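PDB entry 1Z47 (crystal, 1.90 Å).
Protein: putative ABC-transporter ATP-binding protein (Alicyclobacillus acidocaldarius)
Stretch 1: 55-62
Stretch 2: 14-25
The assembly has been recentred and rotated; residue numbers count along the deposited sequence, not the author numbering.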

ATOM      1  N   THR B  55     -15.042  -5.924  10.016  1.00 33.93           N
ATOM      2  CA  THR B  55     -14.869  -5.258  11.310  1.00 36.23           C
ATOM      3  C   THR B  55     -15.885  -5.787  12.331  1.00 39.63           C
ATOM      4  O   THR B  55     -15.543  -6.046  13.506  1.00 36.95           O
ATOM      5  CB  THR B  55     -14.991  -3.722  11.149  1.00 39.32           C
ATOM      6  OG1 THR B  55     -13.958  -3.273  10.262  1.00 39.62           O
ATOM      7  CG2 THR B  55     -14.820  -3.006  12.486  1.00 40.45           C
ATOM      8  N   THR B  56     -17.119  -5.978  11.879  1.00 34.28           N
ATOM      9  CA  THR B  56     -18.166  -6.502  12.756  1.00 36.80           C
ATOM     10  C   THR B  56     -17.717  -7.856  13.299  1.00 38.83           C
ATOM     11  O   THR B  56     -17.873  -8.123  14.489  1.00 38.05           O
ATOM     12  CB  THR B  56     -19.491  -6.651  11.994  1.00 38.60           C
ATOM     13  OG1 THR B  56     -19.841  -5.373  11.437  1.00 34.40           O
ATOM     14  CG2 THR B  56     -20.626  -7.126  12.947  1.00 36.54           C
ATOM     15  N   ILE B  57     -17.140  -8.698  12.434  1.00 37.65           N
ATOM     16  CA  ILE B  57     -16.651 -10.017  12.851  1.00 39.55           C
ATOM     17  C   ILE B  57     -15.574  -9.869  13.945  1.00 43.70           C
ATOM     18  O   ILE B  57     -15.631 -10.546  14.984  1.00 41.72           O
ATOM     19  CB  ILE B  57     -16.068 -10.808  11.651  1.00 40.79           C
ATOM     20  CG1 ILE B  57     -17.227 -11.297  10.750  1.00 39.93           C
ATOM     21  CG2 ILE B  57     -15.193 -11.970  12.148  1.00 33.07           C
ATOM     22  CD1 ILE B  57     -16.776 -12.092   9.523  1.00 38.75           C
ATOM     23  N   LEU B  58     -14.585  -9.000  13.711  1.00 36.25           N
ATOM     24  CA  LEU B  58     -13.536  -8.772  14.709  1.00 38.04           C
ATOM     25  C   LEU B  58     -14.192  -8.352  16.035  1.00 36.04           C
ATOM     26  O   LEU B  58     -13.841  -8.873  17.101  1.00 40.82           O
ATOM     27  CB  LEU B  58     -12.570  -7.666  14.242  1.00 37.36           C
ATOM     28  CG  LEU B  58     -11.267  -7.679  15.030  1.00 40.90           C
ATOM     29  CD1 LEU B  58     -10.345  -8.770  14.472  1.00 38.25           C
ATOM     30  CD2 LEU B  58     -10.616  -6.282  14.979  1.00 41.20           C
ATOM     31  N   ARG B  59     -15.152  -7.425  15.967  1.00 37.07           N
ATOM     32  CA  ARG B  59     -15.858  -6.950  17.159  1.00 41.22           C
ATOM     33  C   ARG B  59     -16.728  -8.052  17.809  1.00 46.21           C
ATOM     34  O   ARG B  59     -16.930  -8.039  19.025  1.00 44.05           O
ATOM     35  CB  ARG B  59     -16.713  -5.726  16.821  1.00 40.95           C
ATOM     36  CG  ARG B  59     -15.877  -4.512  16.401  1.00 43.93           C
ATOM     37  CD  ARG B  59     -16.741  -3.397  15.845  1.00 46.38           C
ATOM     38  NE  ARG B  59     -17.731  -2.969  16.825  1.00 54.66           N
ATOM     39  CZ  ARG B  59     -17.434  -2.390  17.987  1.00 56.86           C
ATOM     40  NH1 ARG B  59     -18.408  -2.042  18.822  1.00 54.82           N
ATOM     41  NH2 ARG B  59     -16.165  -2.148  18.304  1.00 56.00           N
ATOM     42  N   LEU B  60     -17.225  -8.994  17.006  1.00 43.72           N
ATOM     43  CA  LEU B  60     -18.031 -10.108  17.535  1.00 48.47           C
ATOM     44  C   LEU B  60     -17.129 -11.047  18.338  1.00 48.61           C
ATOM     45  O   LEU B  60     -17.586 -11.693  19.280  1.00 48.98           O
ATOM     46  CB  LEU B  60     -18.678 -10.932  16.412  1.00 48.85           C
ATOM     47  CG  LEU B  60     -20.145 -10.790  15.989  1.00 51.90           C
ATOM     48  CD1 LEU B  60     -21.032 -10.604  17.214  1.00 55.01           C
ATOM     49  CD2 LEU B  60     -20.313  -9.642  15.045  1.00 52.77           C
ATOM     50  N   ILE B  61     -15.859 -11.141  17.946  1.00 47.72           N
ATOM     51  CA  ILE B  61     -14.911 -11.992  18.657  1.00 50.08           C
ATOM     52  C   ILE B  61     -14.522 -11.311  19.978  1.00 52.47           C
ATOM     53  O   ILE B  61     -14.289 -11.975  21.001  1.00 50.82           O
ATOM     54  CB  ILE B  61     -13.627 -12.231  17.835  1.00 48.77           C
ATOM     55  CG1 ILE B  61     -13.952 -12.962  16.533  1.00 50.11           C
ATOM     56  CG2 ILE B  61     -12.633 -13.057  18.654  1.00 52.37           C
ATOM     57  CD1 ILE B  61     -12.745 -13.136  15.608  1.00 48.90           C
ATOM     58  N   ALA B  62     -14.461  -9.980  19.953  1.00 49.93           N
ATOM     59  CA  ALA B  62     -14.100  -9.208  21.144  1.00 47.78           C
ATOM     60  C   ALA B  62     -15.230  -9.157  22.169  1.00 50.87           C
ATOM     61  O   ALA B  62     -14.995  -9.090  23.374  1.00 52.12           O
ATOM     62  CB  ALA B  62     -13.707  -7.787  20.743  1.00 48.12           C
TER
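Stretch 2 (14-25) TIEFVGVEKIYP

No hydrogen bond joins the two stretches; a single aromatic ring, that of F17, makes the largest contribution to a contact held by packing alone. The ring meets three residues of the helix 55-62. L60 CB lies 3.5 Å from F17 CZ, I61 CG1 3.5 Å from F17 CE2, and I57 CG2 4.0 Å from F17 CE1. The carbonyl oxygen of I57 approaches the ring edge, with I57 O 3.7 Å from F17 CZ. A flat, wide phenyl group suits this place because it can reach successive turns of the helix at once.

Stretch 2 is extended but bent. One strand covers 15-17, the chain turns a corner at V18 and G19, and a second strand includes 20-22. G19 has phi/psi of 46/47°, a positive phi that favours glycine. The strand axes pass 10.4 and 10.3 Å from the helix axis, and their N-to-C directions make angles of 117° and 114° with it, so both cross steeply and partly against the helix direction.

In the first strand the side chains alternate: I15 and F17 point toward the helix, whereas E16 makes no contact and stays partly exposed. I15 CD1 packs 4.1 Å from I61 CG2, bringing together two buried, branched aliphatic side chains. Beyond the corner, V20 and K22 point toward the helix and E21 points away. V20 CG1 lies 4.2 Å from L60 CG, a looser apolar contact within reach of a short branched side chain. K22 offers its aliphatic base, CB being 4.3 Å from T56 CG2, and its end leads away, taking the charge with it. Two residues on, Y24 CE1 lies 4.0 Å from T56 OG1, a buried hydroxyl satisfied by hydrogen bonding elsewhere in the structure; a weak hydrogen bond from K22 NZ to Y24 OH, 3.3 Å, spans I23.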

ATOM      1  N   THR B  14      -8.798 -21.901  17.888  1.00 58.57           N
ATOM      2  CA  THR B  14      -9.228 -21.417  19.230  1.00 54.35           C
ATOM      3  C   THR B  14     -10.486 -20.568  19.073  1.00 50.14           C
ATOM      4  O   THR B  14     -11.075 -20.157  20.061  1.00 47.39           O
ATOM      5  CB  THR B  14      -8.133 -20.531  19.891  1.00 58.01           C
ATOM      6  OG1 THR B  14      -6.867 -20.786  19.267  1.00 61.89           O
ATOM      7  CG2 THR B  14      -8.023 -20.829  21.388  1.00 58.34           C
ATOM      8  N   ILE B  15     -10.890 -20.292  17.832  1.00 49.18           N
ATOM      9  CA  ILE B  15     -12.076 -19.465  17.602  1.00 46.11           C
ATOM     10  C   ILE B  15     -13.052 -20.094  16.614  1.00 43.49           C
ATOM     11  O   ILE B  15     -12.643 -20.689  15.613  1.00 45.65           O
ATOM     12  CB  ILE B  15     -11.701 -18.057  17.050  1.00 44.33           C
ATOM     13  CG1 ILE B  15     -10.573 -17.435  17.883  1.00 46.69           C
ATOM     14  CG2 ILE B  15     -12.924 -17.150  17.104  1.00 38.42           C
ATOM     15  CD1 ILE B  15     -10.167 -16.034  17.421  1.00 38.95           C
ATOM     16  N   GLU B  16     -14.345 -19.961  16.890  1.00 44.88           N
ATOM     17  CA  GLU B  16     -15.335 -20.523  15.980  1.00 44.86           C
ATOM     18  C   GLU B  16     -16.636 -19.756  15.965  1.00 41.63           C
ATOM     19  O   GLU B  16     -17.162 -19.338  17.005  1.00 43.51           O
ATOM     20  CB  GLU B  16     -15.613 -22.004  16.299  1.00 51.31           C
ATOM     21  CG  GLU B  16     -16.628 -22.647  15.332  1.00 56.60           C
ATOM     22  CD  GLU B  16     -16.732 -24.170  15.466  1.00 61.91           C
ATOM     23  OE1 GLU B  16     -17.527 -24.772  14.707  1.00 64.04           O
ATOM     24  OE2 GLU B  16     -16.027 -24.766  16.315  1.00 58.74           O
ATOM     25  N   PHE B  17     -17.142 -19.527  14.762  1.00 40.04           N
ATOM     26  CA  PHE B  17     -18.418 -18.849  14.617  1.00 43.06           C
ATOM     27  C   PHE B  17     -19.408 -19.920  14.161  1.00 41.31           C
ATOM     28  O   PHE B  17     -19.103 -20.712  13.275  1.00 40.43           O
ATOM     29  CB  PHE B  17     -18.342 -17.723  13.565  1.00 49.07           C
ATOM     30  CG  PHE B  17     -17.939 -16.381  14.131  1.00 47.77           C
ATOM     31  CD1 PHE B  17     -18.443 -15.202  13.580  1.00 48.59           C
ATOM     32  CD2 PHE B  17     -17.048 -16.294  15.200  1.00 47.89           C
ATOM     33  CE1 PHE B  17     -18.068 -13.953  14.086  1.00 48.12           C
ATOM     34  CE2 PHE B  17     -16.666 -15.052  15.713  1.00 50.03           C
ATOM     35  CZ  PHE B  17     -17.176 -13.881  15.155  1.00 47.46           C
ATOM     36  N   VAL B  18     -20.580 -19.936  14.775  1.00 44.16           N
ATOM     37  CA  VAL B  18     -21.615 -20.908  14.421  1.00 46.63           C
ATOM     38  C   VAL B  18     -22.851 -20.155  13.959  1.00 43.94           C
ATOM     39  O   VAL B  18     -23.585 -19.589  14.776  1.00 47.30           O
ATOM     40  CB  VAL B  18     -21.987 -21.801  15.631  1.00 45.09           C
ATOM     41  CG1 VAL B  18     -23.101 -22.786  15.237  1.00 46.24           C
ATOM     42  CG2 VAL B  18     -20.760 -22.556  16.102  1.00 38.18           C
ATOM     43  N   GLY B  19     -23.056 -20.132  12.644  1.00 45.14           N
ATOM     44  CA  GLY B  19     -24.208 -19.452  12.077  1.00 46.96           C
ATOM     45  C   GLY B  19     -24.425 -18.082  12.684  1.00 49.81           C
ATOM     46  O   GLY B  19     -25.543 -17.725  13.054  1.00 47.78           O
ATOM     47  N   VAL B  20     -23.345 -17.311  12.783  1.00 50.38           N
ATOM     48  CA  VAL B  20     -23.408 -15.981  13.361  1.00 49.92           C
ATOM     49  C   VAL B  20     -24.030 -15.003  12.385  1.00 52.17           C
ATOM     50  O   VAL B  20     -23.656 -14.935  11.209  1.00 53.13           O
ATOM     51  CB  VAL B  20     -22.008 -15.494  13.767  1.00 51.26           C
ATOM     52  CG1 VAL B  20     -22.095 -14.080  14.307  1.00 50.18           C
ATOM     53  CG2 VAL B  20     -21.410 -16.451  14.811  1.00 50.08           C
ATOM     54  N   GLU B  21     -24.981 -14.240  12.896  1.00 51.90           N
ATOM     55  CA  GLU B  21     -25.703 -13.269  12.106  1.00 55.49           C
ATOM     56  C   GLU B  21     -25.873 -11.987  12.904  1.00 54.39           C
ATOM     57  O   GLU B  21     -26.256 -12.020  14.069  1.00 54.43           O
ATOM     58  CB  GLU B  21     -27.064 -13.858  11.736  1.00 58.72           C
ATOM     59  CG  GLU B  21     -27.988 -12.937  10.990  1.00 66.52           C
ATOM     60  CD  GLU B  21     -29.355 -13.573  10.771  1.00 71.05           C
ATOM     61  OE1 GLU B  21     -29.418 -14.636  10.102  1.00 67.46           O
ATOM     62  OE2 GLU B  21     -30.354 -13.011  11.280  1.00 72.64           O
ATOM     63  N   LYS B  22     -25.581 -10.861  12.257  1.00 53.98           N
ATOM     64  CA  LYS B  22     -25.686  -9.532  12.850  1.00 53.13           C
ATOM     65  C   LYS B  22     -25.893  -8.634  11.640  1.00 52.97           C
ATOM     66  O   LYS B  22     -24.947  -8.293  10.940  1.00 48.70           O
ATOM     67  CB  LYS B  22     -24.383  -9.173  13.550  1.00 56.66           C
ATOM     68  CG  LYS B  22     -24.543  -8.556  14.916  1.00 60.66           C
ATOM     69  CD  LYS B  22     -25.049  -7.133  14.864  1.00 60.60           C
ATOM     70  CE  LYS B  22     -24.819  -6.483  16.221  1.00 63.45           C
ATOM     71  NZ  LYS B  22     -25.322  -5.096  16.308  1.00 64.48           N
ATOM     72  N   ILE B  23     -27.138  -8.259  11.403  1.00 52.77           N
ATOM     73  CA  ILE B  23     -27.505  -7.459  10.239  1.00 53.57           C
ATOM     74  C   ILE B  23     -27.784  -5.995  10.552  1.00 50.20           C
ATOM     75  O   ILE B  23     -28.461  -5.674  11.528  1.00 51.23           O
ATOM     76  CB  ILE B  23     -28.749  -8.097   9.576  1.00 52.22           C
ATOM     77  CG1 ILE B  23     -28.408  -9.532   9.177  1.00 54.21           C
ATOM     78  CG2 ILE B  23     -29.208  -7.287   8.370  1.00 55.17           C
ATOM     79  CD1 ILE B  23     -29.610 -10.406   8.952  1.00 58.11           C
ATOM     80  N   TYR B  24     -27.248  -5.107   9.726  1.00 48.32           N
ATOM     81  CA  TYR B  24     -27.473  -3.677   9.907  1.00 49.05           C
ATOM     82  C   TYR B  24     -28.385  -3.231   8.771  1.00 50.02           C
ATOM     83  O   TYR B  24     -28.071  -3.433   7.597  1.00 54.16           O
ATOM     84  CB  TYR B  24     -26.150  -2.901   9.872  1.00 49.23           C
ATOM     85  CG  TYR B  24     -25.252  -3.161  11.068  1.00 46.94           C
ATOM     86  CD1 TYR B  24     -24.463  -4.306  11.143  1.00 48.56           C
ATOM     87  CD2 TYR B  24     -25.220  -2.266  12.136  1.00 50.00           C
ATOM     88  CE1 TYR B  24     -23.651  -4.564  12.266  1.00 48.12           C
ATOM     89  CE2 TYR B  24     -24.423  -2.509  13.259  1.00 53.19           C
ATOM     90  CZ  TYR B  24     -23.644  -3.659  13.317  1.00 51.87           C
ATOM     91  OH  TYR B  24     -22.892  -3.902  14.444  1.00 54.01           O
ATOM     92  N   PRO B  25     -29.523  -2.610   9.106  1.00 51.14           N
ATOM     93  CA  PRO B  25     -30.478  -2.153   8.093  1.00 51.83           C
ATOM     94  C   PRO B  25     -29.878  -1.306   6.982  1.00 49.92           C
ATOM     95  O   PRO B  25     -30.482  -1.147   5.925  1.00 49.84           O
ATOM     96  CB  PRO B  25     -31.496  -1.375   8.918  1.00 51.73           C
ATOM     97  CG  PRO B  25     -30.620  -0.767   9.996  1.00 53.67           C
ATOM     98  CD  PRO B  25     -29.815  -1.976  10.407  1.00 50.58           C
TER